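Local coordinates for malonyl-CoA-[acyl-carrier-protein] transacylase (Coxiella burnetii, PDB 3TQE) that probably transfers the malonyl group from malonyl-CoA to holo acyl carrier protein, the step that supplies malonyl-ACP for fatty acid synthesis, at residues H19-A24 with L51-Q57; L103-L109 with I223-K229; V180-L184 with A195-P199; S204-Q210 with Q254-V259. All coordinates share one frame. Residue numbers count along the deposited sequence, not the author numbering.

Contact 1 of 4, residues H19-A24 with L51-Q57; sequences HLGMLA and LVQHGPQ
A loop can be fastened to a helix end by pairing one of its amides with a carbonyl of the last turn and one of its carbonyls with a side chain of that turn, as residues 19-24 do against 51-57. The loop folds into two type II beta turns, His19 to Met22 and Gly21 to Ala24, closed by Met22 N to His19 O and Ala24 N to Gly21 O, each 3.1 Å. Leu51 O accepts Gly55 N at 2.7 Å, ending the helix. Val52 is central: its O accepts Gly21 N at 2.9 Å, nearly straight, and a CA-H...O contact from Leu20 CA at 3.4 Å, while its CG1 meets CE of selenomethionine Met22 (chi1 p) at 3.4 Å. Gln53 (chi1 and chi2 m) curls back so that NE2 donates to Met22 O at 2.9 Å and OE1 rests 3.3 Å from Gly21 CA; the CA atoms of Gly21 and Gln53 are 4.2 Å apart. Gly55 has positive phi; Leu20 CD2 lies 3.3 Å from Gly55 CA, so a CB on residue 55 would collide with it. A cis peptide leads into Pro56, the N-cap of the next helix. A water donates to Gln57 OE1 at 2.5 Å and accepts from Leu20 N at 2.9 Å, while Gln57 NE2 bonds Asp61. Beneath, Val52 and Met22 pack on Ala69 and Ala73 of helix 63-83, and Leu20 touches Leu60 of helix 57-60.

Contact 2 of 4, residues L103-L109 with I223-K229; sequences LVCAGAL and ISIDSPK. With GLY (glycine), chain C.
Alanine, leucine, isoleucine and proline side chains fill the middle of this junction between the end of helix 97-105 and an extended loop. Ala108 CB lies 3.9 Å from Pro228 CG and 4.3 Å from Ile225 CG2; Ala106 CB meets Pro228 CB at 3.8 Å, and Leu103 CD2 reaches Pro228 CG at 4.1 Å. Leu109 (m, t) sends CD2 to Ile225 CG1 at 3.7 Å and Ile223 CD1 at 4.1 Å. Around this centre the backbones are tied. The helix ends in a Schellman motif: Gly107 has positive phi (87°), Ala108 N bonds Leu103 O at 2.8 Å and Gly107 N bonds Val104 O at 3.1 Å. The carbonyls beyond the last turn serve the loop, Ala106 O accepting Lys229 N at 2.7 Å and Ala108 O accepting Asp226 N at 2.8 Å. Ala108 and Asp226 have their CA atoms 4.3 Å apart, and CA-H...O contacts of 3.3 Å run from Ile225 CA to Ala108 O and from Ala108 CA to Asp226 O. Outermost, a bound glycine forms a two-bond backbone pairing with Ile225, its O taking Ile225 N at 3.1 Å and its N giving to Ile225 O at 2.7 Å; Arg248 also bonds it. Helix 244-254 backs the loop through Ala244 (on Ile225) and Ile247 (on Pro228), and touches helix 97-105 through Leu251 on Leu103, while Ile223 leans on Glu113 and Leu117 of helix 111-128.

Contact 3 of 4, residues V180-L184 with A195-P199; sequences VDRAL and AKRIP
Leu184, in the m, t rotamer, lies over the backbone of strand 194-197: its CD1 is 3.6 Å from both Lys196 C and Arg197 N, and 4.1 Å from Arg197 CG. Its CD2 meets Ala195 CB at 4.1 Å, and that same CB comes within 3.3 Å of Leu184 O. So close an approach is possible because Ala195 is small and points toward the helix; the CA atoms of Leu184 and Ala195 are 5.1 Å apart. One turn earlier the gap widens, with 7.6 Å between the CA atoms of Asp181 and Arg197. Helix 180-184 and strand 195-197 run nearly antiparallel, their N-to-C directions 160° apart and their axes 8.3 Å apart at closest. This is the ferredoxin-like (beta-alpha-beta-beta-alpha-beta) subdomain of the FabD family: helix 177-189 is the crossover between strands 170-174 and 194-197, with strand 134-140 lying between them, and Leu184 also reaches Ile139 and Ile173 of strands 134-140 and 170-174. Lys196 points away from the helix. The long Arg197 side chain spans the wider end, bending at chi2 (-92°) so that NH1 forms a salt bridge with Asp181 OD1 at 3.0 Å, near the guanidinium plane, while Arg197 CD passes 4.1 Å from Val180 CG1.

Contact 4 of 4, residues S204-Q210 with Q254-V259; sequences SHCPLMQ and QLVRPV. With GLY (glycine), chain B.
His205, the predicted active-site histidine, has a left-handed backbone (phi 60°, psi 43°) and an imidazole held by main-chain carbonyls. With chi1 m, its ND1 donates to Gln254 O at 2.7 Å and weakly to Arg257 O at 3.3 Å. That fixes the ring so that NE2 bonds OG of Ser96, the predicted nucleophile, as in the Ser-His dyad of malonyl transacylases. Val259 CG2 makes a CH-pi contact over one ring face, 3.5 Å from the centroid. The backbones meet at Cys206 and Val256, CA atoms 4.2 Å apart: His205 N bonds Leu255 O weakly at 3.0 Å, and Val256 CA lies 3.4 Å from Cys206 O. Met209 CB, on a 3-10 turn, packs 4.0 Å from Val256 CG1. A bound glycine donates its N to Ser204 OG at 3.2 Å. Val259 pairs with strand 160-167, Gln254 reaches Arg121 and Ser96, and Leu255 and Met209 rest on Met125 of helix 111-128.

Overall arrangement
The contacts illustrate how chemistry follows position in a fold. All four are partly buried; contact 4, nearest the chain centre at about 14 Å, holds the predicted catalytic histidine through backbone carbonyls, and the others have their centres 17 to 21 Å out. Contacts 1 and 2 both anchor a loop at a helix end, contact 1 by one carbonyl and a glutamine side chain, contact 2 by two carbonyls, whereas contact 3 joins a helix to a sheet edge and alone has a salt bridge. Contacts 2 and 4 share helices: 244-254 backs the first and leads into the second, and both touch 111-128. Contacts 2 and 3, on opposite sides, are 36 Å apart between centres.

Contact 1 of 4, residues H19-A24 with L51-Q57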
loop_
_atom_site.group_PDB
_atom_site.type_symbol
_atom_site.label_atom_id
_atom_site.label_comp_id
_atom_site.label_asym_id
_atom_site.label_seq_id
_atom_site.Cartn_x
_atom_site.Cartn_y
_atom_site.Cartn_z
ATOM N N HIS A 19 -4.824 -5.520 -10.977
ATOM C CA HIS A 19 -5.522 -5.654 -12.241
ATOM C C HIS A 19 -5.485 -7.092 -12.710
ATOM O O HIS A 19 -4.581 -7.847 -12.401
ATOM C CB HIS A 19 -4.939 -4.709 -13.299
ATOM C CG HIS A 19 -3.447 -4.782 -13.459
ATOM N ND1 HIS A 19 -2.834 -5.631 -14.357
ATOM C CD2 HIS A 19 -2.450 -4.062 -12.888
ATOM C CE1 HIS A 19 -1.523 -5.458 -14.305
ATOM N NE2 HIS A 19 -1.263 -4.513 -13.423
ATOM N N LEU A 20 -6.513 -7.488 -13.441
ATOM C CA LEU A 20 -6.513 -8.815 -13.998
ATOM C C LEU A 20 -5.312 -8.991 -14.886
ATOM O O LEU A 20 -4.919 -8.060 -15.624
ATOM C CB LEU A 20 -7.770 -9.076 -14.825
ATOM C CG LEU A 20 -9.072 -9.183 -14.070
ATOM C CD1 LEU A 20 -10.170 -9.449 -15.077
ATOM C CD2 LEU A 20 -8.998 -10.286 -13.033
ATOM N N GLY A 21 -4.709 -10.159 -14.785
ATOM C CA GLY A 21 -3.566 -10.507 -15.577
ATOM C C GLY A 21 -2.270 -9.963 -15.051
ATOM O O GLY A 21 -1.246 -10.135 -15.664
HETATM N N MSE A 22 -2.290 -9.322 -13.897
HETATM C CA MSE A 22 -1.057 -8.812 -13.390
HETATM C C MSE A 22 -0.026 -9.936 -13.216
HETATM O O MSE A 22 -0.309 -11.096 -12.896
HETATM C CB MSE A 22 -1.270 -7.993 -12.130
HETATM C CG MSE A 22 -1.809 -8.758 -11.042
HETATM SE SE MSE A 22 -1.987 -7.640 -9.451
HETATM C CE MSE A 22 -2.273 -9.329 -8.509
ATOM N N LEU A 23 1.218 -9.547 -13.440
ATOM C CA LEU A 23 2.357 -10.435 -13.358
ATOM C C LEU A 23 2.350 -11.596 -14.348
ATOM O O LEU A 23 3.143 -12.510 -14.216
ATOM C CB LEU A 23 2.569 -10.956 -11.918
ATOM C CG LEU A 23 3.185 -9.988 -10.922
ATOM C CD1 LEU A 23 2.373 -8.788 -10.666
ATOM C CD2 LEU A 23 3.484 -10.709 -9.637
ATOM N N ALA A 24 1.489 -11.561 -15.370
ATOM C CA ALA A 24 1.451 -12.686 -16.289
ATOM C C ALA A 24 2.807 -12.936 -16.964
ATOM O O ALA A 24 3.293 -14.064 -17.054
ATOM C CB ALA A 24 0.366 -12.488 -17.335
ATOM N N LEU A 51 -7.425 -16.697 -9.953
ATOM C CA LEU A 51 -8.297 -15.579 -9.712
ATOM C C LEU A 51 -7.703 -14.319 -10.305
ATOM O O LEU A 51 -8.392 -13.562 -10.951
ATOM C CB LEU A 51 -8.543 -15.417 -8.210
ATOM C CG LEU A 51 -9.547 -14.373 -7.746
ATOM C CD1 LEU A 51 -10.034 -14.753 -6.345
ATOM C CD2 LEU A 51 -8.992 -12.993 -7.709
ATOM N N VAL A 52 -6.414 -14.088 -10.092
ATOM C CA VAL A 52 -5.794 -12.879 -10.576
ATOM C C VAL A 52 -5.691 -12.870 -12.082
ATOM O O VAL A 52 -5.793 -11.823 -12.687
ATOM C CB VAL A 52 -4.407 -12.731 -9.939
ATOM C CG1 VAL A 52 -3.612 -11.660 -10.600
ATOM C CG2 VAL A 52 -4.576 -12.475 -8.431
ATOM N N GLN A 53 -5.498 -14.030 -12.693
ATOM C CA GLN A 53 -5.353 -14.074 -14.156
ATOM C C GLN A 53 -6.664 -13.961 -14.866
ATOM O O GLN A 53 -6.732 -13.328 -15.914
ATOM C CB GLN A 53 -4.599 -15.322 -14.586
ATOM C CG GLN A 53 -3.161 -15.347 -14.055
ATOM C CD GLN A 53 -2.433 -14.048 -14.306
ATOM O OE1 GLN A 53 -2.373 -13.572 -15.433
ATOM N NE2 GLN A 53 -1.888 -13.460 -13.251
ATOM N N HIS A 54 -7.698 -14.586 -14.315
ATOM C CA HIS A 54 -8.958 -14.732 -15.044
ATOM C C HIS A 54 -10.160 -14.054 -14.400
ATOM O O HIS A 54 -11.211 -13.873 -15.043
ATOM C CB HIS A 54 -9.192 -16.205 -15.278
ATOM C CG HIS A 54 -8.076 -16.853 -16.017
ATOM N ND1 HIS A 54 -7.719 -16.474 -17.293
ATOM C CD2 HIS A 54 -7.200 -17.815 -15.646
ATOM C CE1 HIS A 54 -6.680 -17.191 -17.684
ATOM N NE2 HIS A 54 -6.351 -18.017 -16.705
ATOM N N GLY A 55 -10.026 -13.659 -13.148
ATOM C CA GLY A 55 -11.046 -12.849 -12.512
ATOM C C GLY A 55 -12.244 -13.667 -12.081
ATOM O O GLY A 55 -12.096 -14.821 -11.672
ATOM N N PRO A 56 -13.438 -13.088 -12.201
ATOM C CA PRO A 56 -13.741 -11.852 -12.878
ATOM C C PRO A 56 -13.223 -10.604 -12.182
ATOM O O PRO A 56 -12.809 -10.639 -11.032
ATOM C CB PRO A 56 -15.260 -11.834 -12.919
ATOM C CG PRO A 56 -15.671 -12.692 -11.854
ATOM C CD PRO A 56 -14.646 -13.739 -11.674
ATOM N N GLN A 57 -13.223 -9.511 -12.912
ATOM C CA GLN A 57 -12.771 -8.237 -12.430
ATOM C C GLN A 57 -13.371 -7.884 -11.088
ATOM O O GLN A 57 -12.699 -7.451 -10.164
ATOM C CB GLN A 57 -13.232 -7.172 -13.430
ATOM C CG GLN A 57 -12.823 -5.793 -13.061
ATOM C CD GLN A 57 -11.355 -5.633 -13.180
ATOM O OE1 GLN A 57 -10.784 -5.901 -14.241
ATOM N NE2 GLN A 57 -10.712 -5.210 -12.100
HETATM O O HOH W 1 -8.302 -5.413 -14.343
#

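Contact 2 of 4, residues L103-L109 with I223-K229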
loop_
_atom_site.group_PDB
_atom_site.type_symbol
_atom_site.label_atom_id
_atom_site.label_comp_id
_atom_site.label_asym_id
_atom_site.label_seq_id
_atom_site.Cartn_x
_atom_site.Cartn_y
_atom_site.Cartn_z
ATOM N N LEU A 103 6.806 -5.726 5.383
ATOM C CA LEU A 103 7.153 -6.497 6.544
ATOM C C LEU A 103 7.477 -7.946 6.258
ATOM O O LEU A 103 8.352 -8.523 6.889
ATOM C CB LEU A 103 6.060 -6.412 7.597
ATOM C CG LEU A 103 5.949 -5.065 8.290
ATOM C CD1 LEU A 103 4.638 -4.999 9.037
ATOM C CD2 LEU A 103 7.165 -4.813 9.210
ATOM N N VAL A 104 6.813 -8.528 5.281
ATOM C CA VAL A 104 7.184 -9.856 4.836
ATOM C C VAL A 104 8.573 -9.854 4.219
ATOM O O VAL A 104 9.442 -10.677 4.546
ATOM C CB VAL A 104 6.152 -10.448 3.845
ATOM C CG1 VAL A 104 6.721 -11.723 3.206
ATOM C CG2 VAL A 104 4.861 -10.733 4.547
ATOM N N CYS A 105 8.834 -8.893 3.353
ATOM C CA CYS A 105 10.104 -8.856 2.652
ATOM C C CYS A 105 11.267 -8.454 3.550
ATOM O O CYS A 105 12.388 -8.881 3.328
ATOM C CB CYS A 105 9.974 -7.955 1.453
ATOM S SG CYS A 105 8.797 -8.606 0.247
ATOM N N ALA A 106 10.971 -7.723 4.625
ATOM C CA ALA A 106 11.976 -7.356 5.632
ATOM C C ALA A 106 12.238 -8.493 6.621
ATOM O O ALA A 106 13.078 -8.368 7.509
ATOM C CB ALA A 106 11.496 -6.122 6.426
ATOM N N GLY A 107 11.479 -9.567 6.534
ATOM C CA GLY A 107 11.648 -10.708 7.403
ATOM C C GLY A 107 10.913 -10.647 8.726
ATOM O O GLY A 107 11.158 -11.466 9.594
ATOM N N ALA A 108 9.977 -9.726 8.875
ATOM C CA ALA A 108 9.276 -9.565 10.136
ATOM C C ALA A 108 8.098 -10.520 10.244
ATOM O O ALA A 108 7.763 -10.968 11.317
ATOM C CB ALA A 108 8.796 -8.145 10.297
ATOM N N LEU A 109 7.446 -10.808 9.119
ATOM C CA LEU A 109 6.236 -11.640 9.065
ATOM C C LEU A 109 6.451 -12.771 8.087
ATOM O O LEU A 109 7.015 -12.563 7.005
ATOM C CB LEU A 109 5.011 -10.879 8.537
ATOM C CG LEU A 109 4.494 -9.670 9.265
ATOM C CD1 LEU A 109 3.309 -9.079 8.500
ATOM C CD2 LEU A 109 4.117 -10.067 10.701
ATOM N N ILE A 223 -0.018 -13.648 15.738
ATOM C CA ILE A 223 0.951 -13.879 14.674
ATOM C C ILE A 223 2.347 -13.537 15.185
ATOM O O ILE A 223 2.536 -12.566 15.877
ATOM C CB ILE A 223 0.600 -13.076 13.385
ATOM C CG1 ILE A 223 1.562 -13.426 12.235
ATOM C CG2 ILE A 223 0.664 -11.595 13.621
ATOM C CD1 ILE A 223 1.154 -12.836 10.858
ATOM N N SER A 224 3.317 -14.360 14.843
ATOM C CA SER A 224 4.678 -14.136 15.263
ATOM C C SER A 224 5.294 -13.034 14.447
ATOM O O SER A 224 5.163 -13.013 13.246
ATOM C CB SER A 224 5.486 -15.404 15.053
ATOM O OG SER A 224 4.976 -16.441 15.853
ATOM N N ILE A 225 5.965 -12.117 15.106
ATOM C CA ILE A 225 6.609 -11.016 14.440
ATOM C C ILE A 225 8.046 -10.971 14.875
ATOM O O ILE A 225 8.332 -10.908 16.059
ATOM C CB ILE A 225 5.938 -9.685 14.744
ATOM C CG1 ILE A 225 4.458 -9.764 14.368
ATOM C CG2 ILE A 225 6.666 -8.583 14.021
ATOM C CD1 ILE A 225 3.636 -8.522 14.686
ATOM N N ASP A 226 8.949 -11.011 13.906
ATOM C CA ASP A 226 10.370 -10.866 14.137
ATOM C C ASP A 226 10.805 -9.437 13.866
ATOM O O ASP A 226 10.080 -8.662 13.239
ATOM C CB ASP A 226 11.132 -11.820 13.246
ATOM C CG ASP A 226 10.994 -13.269 13.673
ATOM O OD1 ASP A 226 10.587 -13.532 14.818
ATOM O OD2 ASP A 226 11.331 -14.152 12.850
ATOM N N SER A 227 11.994 -9.055 14.317
ATOM C CA SER A 227 12.438 -7.699 14.056
ATOM C C SER A 227 12.758 -7.615 12.563
ATOM O O SER A 227 13.407 -8.509 12.037
ATOM C CB SER A 227 13.652 -7.286 14.898
ATOM O OG SER A 227 13.257 -6.971 16.214
ATOM N N PRO A 228 12.306 -6.550 11.897
ATOM C CA PRO A 228 12.630 -6.408 10.497
ATOM C C PRO A 228 14.129 -6.311 10.301
ATOM O O PRO A 228 14.821 -5.670 11.087
ATOM C CB PRO A 228 11.929 -5.086 10.098
ATOM C CG PRO A 228 10.845 -4.923 11.096
ATOM C CD PRO A 228 11.456 -5.440 12.353
ATOM N N LYS A 229 14.615 -6.897 9.220
ATOM C CA LYS A 229 16.030 -6.883 8.884
ATOM C C LYS A 229 16.419 -5.736 7.950
ATOM O O LYS A 229 17.598 -5.491 7.692
ATOM C CB LYS A 229 16.379 -8.225 8.257
ATOM C CG LYS A 229 16.222 -9.372 9.224
ATOM C CD LYS A 229 16.832 -10.633 8.671
ATOM C CE LYS A 229 16.633 -11.806 9.619
ATOM N NZ LYS A 229 16.870 -11.461 11.057
HETATM N N GLY C . 8.243 -12.649 18.148
HETATM C CA GLY C . 7.717 -11.841 19.296
HETATM C C GLY C . 6.238 -11.580 19.140
HETATM O O GLY C . 5.655 -12.057 18.143
HETATM O OXT GLY C . 5.615 -10.880 19.989
#

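Contact 3 of 4, residues V180-L184 with A195-P199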
loop_
_atom_site.group_PDB
_atom_site.type_symbol
_atom_site.label_atom_id
_atom_site.label_comp_id
_atom_site.label_asym_id
_atom_site.label_seq_id
_atom_site.Cartn_x
_atom_site.Cartn_y
_atom_site.Cartn_z
ATOM N N VAL A 180 -18.365 12.751 2.818
ATOM C CA VAL A 180 -17.378 12.777 1.762
ATOM C C VAL A 180 -17.886 13.608 0.587
ATOM O O VAL A 180 -17.162 14.444 0.077
ATOM C CB VAL A 180 -16.968 11.351 1.346
ATOM C CG1 VAL A 180 -16.197 11.370 0.036
ATOM C CG2 VAL A 180 -16.189 10.730 2.490
ATOM N N ASP A 181 -19.125 13.399 0.171
ATOM C CA ASP A 181 -19.642 14.163 -0.955
ATOM C C ASP A 181 -19.693 15.651 -0.630
ATOM O O ASP A 181 -19.362 16.482 -1.461
ATOM C CB ASP A 181 -21.008 13.638 -1.372
ATOM C CG ASP A 181 -20.941 12.342 -2.129
ATOM O OD1 ASP A 181 -19.854 11.988 -2.619
ATOM O OD2 ASP A 181 -22.005 11.674 -2.285
ATOM N N ARG A 182 -20.106 15.997 0.584
ATOM C CA ARG A 182 -20.143 17.396 0.992
ATOM C C ARG A 182 -18.761 18.010 0.976
ATOM O O ARG A 182 -18.580 19.114 0.517
ATOM C CB ARG A 182 -20.762 17.569 2.368
ATOM C CG ARG A 182 -22.239 17.302 2.437
ATOM C CD ARG A 182 -22.828 17.733 3.759
ATOM N NE ARG A 182 -22.254 17.105 4.937
ATOM C CZ ARG A 182 -22.628 15.946 5.466
ATOM N NH1 ARG A 182 -23.575 15.184 4.933
ATOM N NH2 ARG A 182 -22.016 15.525 6.554
ATOM N N ALA A 183 -17.787 17.266 1.470
ATOM C CA ALA A 183 -16.422 17.730 1.520
ATOM C C ALA A 183 -15.847 17.897 0.124
ATOM O O ALA A 183 -15.127 18.869 -0.149
ATOM C CB ALA A 183 -15.575 16.758 2.310
ATOM N N LEU A 184 -16.113 16.949 -0.754
ATOM C CA LEU A 184 -15.605 17.052 -2.105
ATOM C C LEU A 184 -16.199 18.262 -2.786
ATOM O O LEU A 184 -15.516 18.985 -3.510
ATOM C CB LEU A 184 -15.921 15.799 -2.905
ATOM C CG LEU A 184 -15.230 14.524 -2.473
ATOM C CD1 LEU A 184 -15.777 13.336 -3.255
ATOM C CD2 LEU A 184 -13.704 14.637 -2.551
ATOM N N ALA A 195 -12.052 16.821 -7.466
ATOM C CA ALA A 195 -12.596 16.372 -6.174
ATOM C C ALA A 195 -13.668 15.372 -6.515
ATOM O O ALA A 195 -14.796 15.747 -6.901
ATOM C CB ALA A 195 -13.140 17.522 -5.358
ATOM N N LYS A 196 -13.318 14.093 -6.443
ATOM C CA LYS A 196 -14.132 13.028 -7.018
ATOM C C LYS A 196 -14.147 11.815 -6.119
ATOM O O LYS A 196 -13.134 11.496 -5.534
ATOM C CB LYS A 196 -13.525 12.610 -8.371
ATOM C CG LYS A 196 -14.464 11.809 -9.248
ATOM C CD LYS A 196 -14.008 11.831 -10.698
ATOM C CE LYS A 196 -15.176 11.597 -11.651
ATOM N NZ LYS A 196 -14.731 11.479 -13.077
ATOM N N ARG A 197 -15.265 11.112 -6.051
ATOM C CA ARG A 197 -15.280 9.824 -5.382
ATOM C C ARG A 197 -14.348 8.845 -6.085
ATOM O O ARG A 197 -14.240 8.858 -7.312
ATOM C CB ARG A 197 -16.674 9.214 -5.413
ATOM C CG ARG A 197 -17.663 9.925 -4.563
ATOM C CD ARG A 197 -17.722 9.344 -3.195
ATOM N NE ARG A 197 -18.536 8.125 -3.154
ATOM C CZ ARG A 197 -19.809 8.028 -2.739
ATOM N NH1 ARG A 197 -20.495 9.062 -2.296
ATOM N NH2 ARG A 197 -20.406 6.849 -2.752
ATOM N N ILE A 198 -13.672 8.027 -5.302
ATOM C CA ILE A 198 -12.883 6.895 -5.792
ATOM C C ILE A 198 -13.819 5.683 -5.739
ATOM O O ILE A 198 -14.661 5.616 -4.843
ATOM C CB ILE A 198 -11.676 6.636 -4.856
ATOM C CG1 ILE A 198 -10.773 7.866 -4.767
ATOM C CG2 ILE A 198 -10.861 5.443 -5.314
ATOM C CD1 ILE A 198 -9.707 7.736 -3.714
ATOM N N PRO A 199 -13.681 4.718 -6.672
ATOM C CA PRO A 199 -14.570 3.542 -6.701
ATOM C C PRO A 199 -14.255 2.471 -5.648
ATOM O O PRO A 199 -13.874 1.338 -5.972
ATOM C CB PRO A 199 -14.362 2.995 -8.122
ATOM C CG PRO A 199 -12.999 3.413 -8.472
ATOM C CD PRO A 199 -12.859 4.785 -7.894
#

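Contact 4 of 4, residues S204-Q210 with Q254-V259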
loop_
_atom_site.group_PDB
_atom_site.type_symbol
_atom_site.label_atom_id
_atom_site.label_comp_id
_atom_site.label_asym_id
_atom_site.label_seq_id
_atom_site.Cartn_x
_atom_site.Cartn_y
_atom_site.Cartn_z
ATOM N N SER A 204 -11.518 3.560 4.363
ATOM C CA SER A 204 -10.342 3.166 5.116
ATOM C C SER A 204 -9.634 4.366 5.728
ATOM O O SER A 204 -9.869 5.509 5.334
ATOM C CB SER A 204 -9.400 2.361 4.220
ATOM O OG SER A 204 -9.053 3.071 3.055
ATOM N N HIS A 205 -8.797 4.093 6.720
ATOM C CA HIS A 205 -7.949 5.083 7.339
ATOM C C HIS A 205 -8.711 6.200 7.959
ATOM O O HIS A 205 -8.328 7.345 7.827
ATOM C CB HIS A 205 -6.937 5.602 6.324
ATOM C CG HIS A 205 -6.156 4.500 5.737
ATOM N ND1 HIS A 205 -5.346 3.703 6.504
ATOM C CD2 HIS A 205 -6.139 3.972 4.494
ATOM C CE1 HIS A 205 -4.832 2.748 5.744
ATOM N NE2 HIS A 205 -5.320 2.878 4.529
ATOM N N CYS A 206 -9.778 5.831 8.649
ATOM C CA CYS A 206 -10.549 6.768 9.420
ATOM C C CYS A 206 -11.205 6.018 10.540
ATOM O O CYS A 206 -11.185 4.799 10.563
ATOM C CB CYS A 206 -11.563 7.502 8.533
ATOM S SG CYS A 206 -13.073 6.651 8.134
ATOM N N PRO A 207 -11.816 6.730 11.483
ATOM C CA PRO A 207 -12.382 6.053 12.637
ATOM C C PRO A 207 -13.510 5.074 12.342
ATOM O O PRO A 207 -13.805 4.222 13.174
ATOM C CB PRO A 207 -12.886 7.221 13.486
ATOM C CG PRO A 207 -11.986 8.303 13.151
ATOM C CD PRO A 207 -11.718 8.179 11.710
ATOM N N LEU A 208 -14.112 5.134 11.161
ATOM C CA LEU A 208 -15.101 4.124 10.814
ATOM C C LEU A 208 -14.533 2.723 10.719
ATOM O O LEU A 208 -15.275 1.757 10.749
ATOM C CB LEU A 208 -15.799 4.460 9.510
ATOM C CG LEU A 208 -16.571 5.769 9.551
ATOM C CD1 LEU A 208 -17.224 5.955 8.212
ATOM C CD2 LEU A 208 -17.598 5.758 10.688
HETATM N N MSE A 209 -13.211 2.615 10.612
HETATM C CA MSE A 209 -12.577 1.322 10.594
HETATM C C MSE A 209 -12.342 0.760 11.983
HETATM O O MSE A 209 -11.833 -0.345 12.109
HETATM C CB MSE A 209 -11.254 1.411 9.858
HETATM C CG MSE A 209 -11.343 1.561 8.390
HETATM SE SE MSE A 209 -12.262 0.117 7.449
HETATM C CE MSE A 209 -13.968 0.992 7.249
ATOM N N GLN A 210 -12.717 1.483 13.042
ATOM C CA GLN A 210 -12.407 0.982 14.357
ATOM C C GLN A 210 -12.940 -0.446 14.617
ATOM O O GLN A 210 -12.249 -1.245 15.218
ATOM C CB GLN A 210 -12.879 1.938 15.437
ATOM C CG GLN A 210 -12.379 1.560 16.817
ATOM C CD GLN A 210 -10.864 1.632 16.964
ATOM O OE1 GLN A 210 -10.237 2.618 16.589
ATOM N NE2 GLN A 210 -10.271 0.570 17.516
ATOM N N GLN A 254 -2.887 1.906 11.845
ATOM C CA GLN A 254 -2.916 2.233 10.437
ATOM C C GLN A 254 -4.318 2.256 9.892
ATOM O O GLN A 254 -4.612 3.044 9.020
ATOM C CB GLN A 254 -2.080 1.193 9.668
ATOM C CG GLN A 254 -1.833 1.522 8.232
ATOM C CD GLN A 254 -1.602 0.272 7.396
ATOM O OE1 GLN A 254 -2.355 -0.691 7.450
ATOM N NE2 GLN A 254 -0.581 0.310 6.591
ATOM N N LEU A 255 -5.175 1.379 10.401
ATOM C CA LEU A 255 -6.511 1.197 9.873
ATOM C C LEU A 255 -7.359 2.427 10.087
ATOM O O LEU A 255 -8.280 2.668 9.325
ATOM C CB LEU A 255 -7.189 0.015 10.531
ATOM C CG LEU A 255 -6.553 -1.329 10.212
ATOM C CD1 LEU A 255 -7.013 -2.377 11.238
ATOM C CD2 LEU A 255 -6.856 -1.708 8.788
ATOM N N VAL A 256 -7.079 3.165 11.147
ATOM C CA VAL A 256 -7.941 4.269 11.560
ATOM C C VAL A 256 -7.313 5.638 11.429
ATOM O O VAL A 256 -7.942 6.639 11.793
ATOM C CB VAL A 256 -8.468 4.049 12.989
ATOM C CG1 VAL A 256 -9.371 2.847 13.034
ATOM C CG2 VAL A 256 -7.307 3.906 13.992
ATOM N N ARG A 257 -6.095 5.697 10.906
ATOM C CA ARG A 257 -5.368 6.933 10.786
ATOM C C ARG A 257 -4.854 7.085 9.373
ATOM O O ARG A 257 -4.731 6.111 8.650
ATOM C CB ARG A 257 -4.216 6.951 11.784
ATOM C CG ARG A 257 -4.686 7.093 13.202
ATOM C CD ARG A 257 -5.417 8.404 13.401
ATOM N NE ARG A 257 -4.531 9.455 13.883
ATOM C CZ ARG A 257 -4.558 9.947 15.118
ATOM N NH1 ARG A 257 -5.441 9.497 16.002
ATOM N NH2 ARG A 257 -3.704 10.896 15.471
ATOM N N PRO A 258 -4.524 8.312 8.984
ATOM C CA PRO A 258 -4.116 8.513 7.606
ATOM C C PRO A 258 -2.797 7.876 7.263
ATOM O O PRO A 258 -1.915 7.766 8.106
ATOM C CB PRO A 258 -4.003 10.024 7.459
ATOM C CG PRO A 258 -4.088 10.534 8.755
ATOM C CD PRO A 258 -4.701 9.582 9.687
ATOM N N VAL A 259 -2.690 7.491 6.006
ATOM C CA VAL A 259 -1.443 7.002 5.451
ATOM C C VAL A 259 -0.603 8.225 5.107
ATOM O O VAL A 259 -0.924 8.997 4.204
ATOM C CB VAL A 259 -1.697 6.177 4.197
ATOM C CG1 VAL A 259 -0.405 5.789 3.490
ATOM C CG2 VAL A 259 -2.498 4.959 4.556
HETATM N N GLY B . -6.574 2.257 1.251
HETATM C CA GLY B . -6.416 0.799 0.938
HETATM C C GLY B . -6.310 -0.063 2.183
HETATM O O GLY B . -5.792 -1.198 2.188
HETATM O OXT GLY B . -6.734 0.373 3.240
#